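Local coordinates for sensor protein (Rhodopseudomonas palustris, PDB 2OOL) that senses light as a bacteriophytochrome through a biliverdin-type chromophore held in this N-terminal chromophore-binding part, and probably signals as a histidine kinase, at residues Ala170-Val184 and Val195-Leu207. Residues are numbered along the deposited sequence; the frame is centred on the assembly and turned at random.
With LBV (3-[2-[(Z)-[3-(2-carboxyethyl)-5-[(Z)-(4-ethenyl-3-methyl-5-oxidanylidene-pyrrol-2-ylidene)methyl]-4-methyl-pyrrol-1-ium -2-ylidene]methyl]-5-[(Z)-[(3E)-3-ethylidene-4-methyl-5-oxidanylidene-pyrrolidin-2-ylidene]methyl]-4-methyl-1H-pyrrol-3- yl]propanoic acid), chain C.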
loop_
_atom_site.group_PDB
_atom_site.type_symbol
_atom_site.label_atom_id
_atom_site.label_comp_id
_atom_site.label_asym_id
_atom_site.label_seq_id
_atom_site.Cartn_x
_atom_site.Cartn_y
_atom_site.Cartn_z
ATOM N N ALA A 170 -5.822 12.743 -6.887
ATOM C CA ALA A 170 -6.594 13.538 -5.904
ATOM C C ALA A 170 -7.686 12.721 -5.269
ATOM O O ALA A 170 -7.892 12.780 -4.055
ATOM C CB ALA A 170 -7.197 14.811 -6.541
ATOM N N SER A 171 -8.404 11.972 -6.101
ATOM C CA SER A 171 -9.491 11.136 -5.611
ATOM C C SER A 171 -9.016 10.000 -4.694
ATOM O O SER A 171 -9.622 9.730 -3.669
ATOM C CB SER A 171 -10.331 10.588 -6.797
ATOM O OG SER A 171 -9.513 9.779 -7.623
ATOM N N GLU A 172 -7.912 9.349 -5.013
ATOM C CA GLU A 172 -7.385 8.347 -4.068
ATOM C C GLU A 172 -6.913 8.977 -2.755
ATOM O O GLU A 172 -7.138 8.440 -1.679
ATOM C CB GLU A 172 -6.245 7.540 -4.682
ATOM C CG GLU A 172 -5.523 6.577 -3.647
ATOM C CD GLU A 172 -6.339 5.316 -3.328
ATOM O OE1 GLU A 172 -7.393 5.103 -3.940
ATOM O OE2 GLU A 172 -5.908 4.508 -2.482
ATOM N N VAL A 173 -6.258 10.117 -2.839
ATOM C CA VAL A 173 -5.855 10.843 -1.639
ATOM C C VAL A 173 -7.076 11.208 -0.789
ATOM O O VAL A 173 -7.025 11.117 0.437
ATOM C CB VAL A 173 -4.960 12.079 -1.974
ATOM C CG1 VAL A 173 -4.862 13.049 -0.809
ATOM C CG2 VAL A 173 -3.531 11.645 -2.347
ATOM N N ARG A 174 -8.190 11.581 -1.420
ATOM C CA ARG A 174 -9.384 11.905 -0.658
ATOM C C ARG A 174 -9.951 10.649 0.011
ATOM O O ARG A 174 -10.353 10.691 1.170
ATOM C CB ARG A 174 -10.467 12.570 -1.520
ATOM C CG ARG A 174 -11.548 13.178 -0.671
ATOM C CD ARG A 174 -12.563 14.037 -1.460
ATOM N NE ARG A 174 -13.399 13.292 -2.407
ATOM C CZ ARG A 174 -14.548 12.677 -2.115
ATOM N NH1 ARG A 174 -15.035 12.663 -0.879
ATOM N NH2 ARG A 174 -15.223 12.070 -3.080
ATOM N N ARG A 175 -9.949 9.544 -0.729
ATOM C CA ARG A 175 -10.337 8.230 -0.202
ATOM C C ARG A 175 -9.658 7.854 1.119
ATOM O O ARG A 175 -10.310 7.369 2.039
ATOM C CB ARG A 175 -9.978 7.145 -1.218
ATOM C CG ARG A 175 -10.900 5.931 -1.220
ATOM C CD ARG A 175 -10.598 5.053 -2.437
ATOM N NE ARG A 175 -11.319 5.500 -3.634
ATOM C CZ ARG A 175 -10.788 5.958 -4.778
ATOM N NH1 ARG A 175 -9.482 6.032 -4.971
ATOM N NH2 ARG A 175 -11.612 6.305 -5.776
ATOM N N ILE A 176 -8.359 8.098 1.221
ATOM C CA ILE A 176 -7.586 7.563 2.333
ATOM C C ILE A 176 -7.327 8.584 3.422
ATOM O O ILE A 176 -6.909 8.201 4.501
ATOM C CB ILE A 176 -6.267 6.920 1.843
ATOM C CG1 ILE A 176 -5.324 7.979 1.262
ATOM C CG2 ILE A 176 -6.572 5.819 0.770
ATOM C CD1 ILE A 176 -3.971 7.415 0.791
ATOM N N THR A 177 -7.584 9.862 3.157
ATOM C CA THR A 177 -7.416 10.923 4.149
ATOM C C THR A 177 -8.737 11.319 4.792
ATOM O O THR A 177 -8.768 11.798 5.918
ATOM C CB THR A 177 -6.726 12.205 3.555
ATOM O OG1 THR A 177 -7.490 12.787 2.496
ATOM C CG2 THR A 177 -5.324 11.913 3.036
ATOM N N GLY A 178 -9.829 11.158 4.056
ATOM C CA GLY A 178 -11.116 11.683 4.466
ATOM C C GLY A 178 -11.276 13.191 4.422
ATOM O O GLY A 178 -12.266 13.713 4.910
ATOM N N PHE A 179 -10.318 13.909 3.846
ATOM C CA PHE A 179 -10.376 15.375 3.855
ATOM C C PHE A 179 -11.464 15.790 2.855
ATOM O O PHE A 179 -11.719 15.106 1.860
ATOM C CB PHE A 179 -9.015 16.009 3.513
ATOM C CG PHE A 179 -8.143 16.346 4.718
ATOM C CD1 PHE A 179 -7.984 15.458 5.793
ATOM C CD2 PHE A 179 -7.456 17.537 4.752
ATOM C CE1 PHE A 179 -7.167 15.771 6.850
ATOM C CE2 PHE A 179 -6.620 17.868 5.799
ATOM C CZ PHE A 179 -6.474 16.984 6.861
ATOM N N ASP A 180 -12.122 16.904 3.146
ATOM C CA ASP A 180 -13.191 17.467 2.307
ATOM C C ASP A 180 -12.854 17.794 0.837
ATOM O O ASP A 180 -13.708 17.710 -0.028
ATOM C CB ASP A 180 -13.691 18.745 3.008
ATOM C CG ASP A 180 -14.532 18.437 4.245
ATOM O OD1 ASP A 180 -15.166 17.370 4.221
ATOM O OD2 ASP A 180 -14.565 19.217 5.223
ATOM N N ARG A 181 -11.624 18.198 0.555
ATOM C CA ARG A 181 -11.247 18.737 -0.759
ATOM C C ARG A 181 -9.772 18.547 -1.029
ATOM O O ARG A 181 -8.936 18.998 -0.259
ATOM C CB ARG A 181 -11.556 20.238 -0.821
ATOM C CG ARG A 181 -11.344 20.877 -2.208
ATOM C CD ARG A 181 -11.770 22.336 -2.217
ATOM N NE ARG A 181 -10.987 23.168 -1.303
ATOM C CZ ARG A 181 -11.395 24.335 -0.818
ATOM N NH1 ARG A 181 -10.606 25.012 -0.037
ATOM N NH2 ARG A 181 -12.569 24.834 -1.113
ATOM N N ILE A 182 -9.458 17.839 -2.104
ATOM C CA ILE A 182 -8.092 17.620 -2.526
ATOM C C ILE A 182 -7.900 18.295 -3.878
ATOM O O ILE A 182 -8.681 18.071 -4.803
ATOM C CB ILE A 182 -7.789 16.115 -2.662
ATOM C CG1 ILE A 182 -8.229 15.325 -1.417
ATOM C CG2 ILE A 182 -6.320 15.856 -3.017
ATOM C CD1 ILE A 182 -7.744 15.802 -0.096
ATOM N N LYS A 183 -6.834 19.101 -3.992
ATOM C CA LYS A 183 -6.530 19.879 -5.211
ATOM C C LYS A 183 -5.140 19.543 -5.707
ATOM O O LYS A 183 -4.256 19.372 -4.930
ATOM C CB LYS A 183 -6.594 21.378 -4.914
ATOM C CG LYS A 183 -8.045 21.883 -4.550
ATOM C CD LYS A 183 -8.032 23.125 -3.640
ATOM C CE LYS A 183 -7.383 22.848 -2.291
ATOM N NZ LYS A 183 -8.259 22.325 -1.240
ATOM N N VAL A 184 -4.948 19.461 -7.018
ATOM C CA VAL A 184 -3.595 19.398 -7.569
ATOM C C VAL A 184 -3.326 20.777 -8.170
ATOM O O VAL A 184 -4.074 21.263 -9.006
ATOM C CB VAL A 184 -3.438 18.299 -8.601
ATOM C CG1 VAL A 184 -1.981 18.270 -9.107
ATOM C CG2 VAL A 184 -3.848 16.999 -7.974
ATOM N N VAL A 195 -5.147 25.545 -9.885
ATOM C CA VAL A 195 -5.737 24.242 -9.562
ATOM C C VAL A 195 -6.122 23.561 -10.872
ATOM O O VAL A 195 -7.037 23.990 -11.568
ATOM C CB VAL A 195 -6.969 24.412 -8.653
ATOM C CG1 VAL A 195 -7.667 23.052 -8.391
ATOM C CG2 VAL A 195 -6.554 25.124 -7.272
ATOM N N ILE A 196 -5.416 22.503 -11.218
ATOM C CA ILE A 196 -5.685 21.817 -12.470
ATOM C C ILE A 196 -6.534 20.553 -12.297
ATOM O O ILE A 196 -7.056 20.002 -13.283
ATOM C CB ILE A 196 -4.385 21.512 -13.221
ATOM C CG1 ILE A 196 -3.423 20.684 -12.350
ATOM C CG2 ILE A 196 -3.705 22.841 -13.599
ATOM C CD1 ILE A 196 -2.266 20.071 -13.105
ATOM N N ALA A 197 -6.705 20.089 -11.068
ATOM C CA ALA A 197 -7.596 18.951 -10.797
ATOM C C ALA A 197 -8.064 19.078 -9.365
ATOM O O ALA A 197 -7.445 19.787 -8.573
ATOM C CB ALA A 197 -6.889 17.601 -11.011
ATOM N N GLU A 198 -9.162 18.394 -9.064
ATOM C CA GLU A 198 -9.860 18.517 -7.798
ATOM C C GLU A 198 -10.780 17.333 -7.558
ATOM O O GLU A 198 -11.469 16.905 -8.441
ATOM C CB GLU A 198 -10.722 19.766 -7.793
ATOM C CG GLU A 198 -11.230 20.162 -6.418
ATOM C CD GLU A 198 -12.013 21.458 -6.476
ATOM O OE1 GLU A 198 -13.042 21.468 -7.194
ATOM O OE2 GLU A 198 -11.569 22.458 -5.820
ATOM N N ASP A 199 -10.756 16.783 -6.348
ATOM C CA ASP A 199 -11.843 15.893 -5.927
ATOM C C ASP A 199 -12.297 16.376 -4.582
ATOM O O ASP A 199 -11.482 16.602 -3.687
ATOM C CB ASP A 199 -11.363 14.455 -5.835
ATOM C CG ASP A 199 -12.514 13.438 -5.850
ATOM O OD1 ASP A 199 -13.409 13.485 -6.723
ATOM O OD2 ASP A 199 -12.517 12.577 -4.969
ATOM N N ARG A 200 -13.604 16.531 -4.436
ATOM C CA ARG A 200 -14.207 16.984 -3.189
ATOM C C ARG A 200 -15.533 16.276 -2.870
ATOM O O ARG A 200 -16.234 15.760 -3.763
ATOM C CB ARG A 200 -14.458 18.486 -3.239
ATOM C CG ARG A 200 -15.333 18.901 -4.336
ATOM C CD ARG A 200 -15.648 20.384 -4.293
ATOM N NE ARG A 200 -16.876 20.597 -5.044
ATOM C CZ ARG A 200 -16.965 20.472 -6.359
ATOM N NH1 ARG A 200 -15.888 20.178 -7.086
ATOM N NH2 ARG A 200 -18.118 20.651 -6.945
ATOM N N ASP A 201 -15.869 16.313 -1.582
ATOM C CA ASP A 201 -17.111 15.751 -1.054
ATOM C C ASP A 201 -18.266 16.723 -1.337
ATOM O O ASP A 201 -18.046 17.871 -1.726
ATOM C CB ASP A 201 -16.916 15.462 0.457
ATOM C CG ASP A 201 -18.037 14.585 1.057
ATOM O OD1 ASP A 201 -18.891 14.035 0.281
ATOM O OD2 ASP A 201 -18.053 14.452 2.309
ATOM N N SER A 202 -19.504 16.242 -1.206
ATOM C CA SER A 202 -20.697 17.061 -1.433
ATOM C C SER A 202 -20.763 18.247 -0.473
ATOM O O SER A 202 -20.409 18.126 0.711
ATOM C CB SER A 202 -21.949 16.194 -1.218
ATOM O OG SER A 202 -21.768 15.484 0.019
ATOM N N GLY A 203 -21.240 19.385 -0.981
ATOM C CA GLY A 203 -21.420 20.592 -0.161
ATOM C C GLY A 203 -20.268 21.560 -0.317
ATOM O O GLY A 203 -20.471 22.767 -0.508
ATOM N N ILE A 204 -19.072 20.992 -0.322
ATOM C CA ILE A 204 -17.813 21.715 -0.369
ATOM C C ILE A 204 -17.652 22.561 -1.628
ATOM O O ILE A 204 -17.808 22.062 -2.717
ATOM C CB ILE A 204 -16.609 20.702 -0.265
ATOM C CG1 ILE A 204 -16.815 19.747 0.911
ATOM C CG2 ILE A 204 -15.277 21.418 -0.129
ATOM C CD1 ILE A 204 -17.216 20.448 2.196
ATOM N N PRO A 205 -17.284 23.839 -1.471
ATOM C CA PRO A 205 -17.012 24.666 -2.639
ATOM C C PRO A 205 -15.743 24.251 -3.408
ATOM O O PRO A 205 -14.747 23.799 -2.800
ATOM C CB PRO A 205 -16.808 26.074 -2.050
ATOM C CG PRO A 205 -16.957 25.974 -0.587
ATOM C CD PRO A 205 -17.045 24.553 -0.202
ATOM N N SER A 206 -15.788 24.476 -4.715
ATOM C CA SER A 206 -14.745 24.148 -5.684
ATOM C C SER A 206 -13.818 25.335 -5.943
ATOM O O SER A 206 -14.285 26.488 -6.025
ATOM C CB SER A 206 -15.401 23.788 -7.018
ATOM O OG SER A 206 -14.440 23.449 -7.992
ATOM N N LEU A 207 -12.512 25.055 -6.040
ATOM C CA LEU A 207 -11.519 26.026 -6.527
ATOM C C LEU A 207 -10.892 25.586 -7.862
ATOM O O LEU A 207 -9.839 26.074 -8.251
ATOM C CB LEU A 207 -10.420 26.205 -5.488
ATOM C CG LEU A 207 -10.867 26.686 -4.108
ATOM C CD1 LEU A 207 -9.747 26.597 -3.114
ATOM C CD2 LEU A 207 -11.410 28.098 -4.194
HETATM C C1A LBV C . 0.065 34.567 1.845
HETATM C C1B LBV C . 2.994 31.650 3.477
HETATM O O1B LBV C . 5.522 27.606 7.854
HETATM C C1C LBV C . 1.345 27.674 2.034
HETATM O O1C LBV C . -0.461 22.872 2.881
HETATM C C1D LBV C . -2.355 27.528 -0.921
HETATM C C2A LBV C . 0.849 35.849 1.986
HETATM C C2B LBV C . 4.012 31.040 4.223
HETATM O O2B LBV C . 5.380 26.039 6.313
HETATM C C2C LBV C . 1.051 26.324 1.753
HETATM O O2C LBV C . -1.426 24.560 3.937
HETATM C C2D LBV C . -2.924 27.949 -2.141
HETATM C C3A LBV C . 2.119 35.249 2.615
HETATM C C3B LBV C . 3.861 29.659 4.115
HETATM C C3C LBV C . 0.043 26.328 0.801
HETATM C C3D LBV C . -3.972 27.089 -2.390
HETATM C C4A LBV C . 1.965 33.842 2.749
HETATM C C4B LBV C . 2.756 29.428 3.244
HETATM C C4C LBV C . -0.298 27.664 0.530
HETATM C C4D LBV C . -4.021 26.181 -1.324
HETATM C CAA LBV C . 3.283 35.954 2.995
HETATM C CAB LBV C . 4.745 28.610 4.808
HETATM C CAC LBV C . 1.646 25.011 2.314
HETATM C CAD LBV C . -4.807 27.178 -3.478
HETATM C CBA LBV C . 3.594 37.480 2.826
HETATM C CBB LBV C . 4.075 28.012 6.029
HETATM C CBC LBV C . 0.963 24.627 3.664
HETATM C CBD LBV C . -5.847 26.286 -3.716
HETATM C CGB LBV C . 5.088 27.137 6.794
HETATM C CGC LBV C . -0.437 23.953 3.489
HETATM C CHB LBV C . 2.966 33.044 3.333
HETATM C CHC LBV C . 2.341 28.093 2.944
HETATM C CHD LBV C . -1.251 28.160 -0.363
HETATM C CMA LBV C . 0.107 36.770 2.968
HETATM C CMB LBV C . 5.094 31.763 5.056
HETATM C CMC LBV C . -0.534 25.021 0.216
HETATM C CMD LBV C . -2.500 29.110 -3.066
HETATM N N_A LBV C . 0.758 33.497 2.286
HETATM O O_A LBV C . -1.068 34.496 1.379
HETATM N N_B LBV C . 2.302 30.647 2.908
HETATM N N_C LBV C . 0.502 28.412 1.293
HETATM N N_D LBV C . -3.048 26.497 -0.471
HETATM O O_D LBV C . -4.813 25.239 -1.148
HETATM O O HOH W 1 -12.221 9.524 -3.720
HETATM O O HOH W 2 -18.127 11.442 -0.315
#
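Asp-199 OD2 is gripped by Arg-174 in a salt bridge: NE donates at 2.8 Å with an N-H...O angle of 162°, and NH2 adds a weak bond to the same oxygen. The oxygen lies near the guanidinium plane, yet NE meets it from above the carboxylate plane; the two planes are clearly turned against each other. Arg-174 gets there because its chain, with CG anti to the backbone N (chi1 -167°), bends at chi3 and lays one guanidinium face over the backbone of Arg-200 and Asp-201. A water donates to Ser-171 O and, weakly, to OD2. Helix 162-177 is thus fastened to the hairpin formed by strands 181-187 and 193-200, whose antiparallel pairing includes Ile-182 N to Asp-199 O at 2.9 Å. At Val-184 the pairing takes in a classic beta bulge, Ile-196 and Ala-197 both facing it.

On the other sheet face, Arg-181 NH2 donates to Pro-205 O at 2.9 Å; the oxygen lies in the guanidinium plane, but the donor stands 40° out of the carbonyl plane. Leu-207 CD1 sits over the centre of one guanidinium face, 3.6 Å from Arg-181 CZ, while NH1 bonds His-299. Were Arg-181 cut back to alanine, Pro-205 O and His-299 would probably lose these donors and a gap would open beneath Leu-207. Glu-198 holds the returning chain from its own strand, OE2 accepting from Leu-207 N at 2.8 Å through its syn lone pair and OE1 from Ser-206 OG.

Lys-183, Val-195 and Leu-207 reach the chromophore, with Val-195 CG2 3.8 Å from LBV CBD. The chemistry therefore divides by face: a charged clasp ties helix to hairpin, whereas directional bonds and aliphatic cover fix the 201-207 loop beside the GAF-domain bilin pocket.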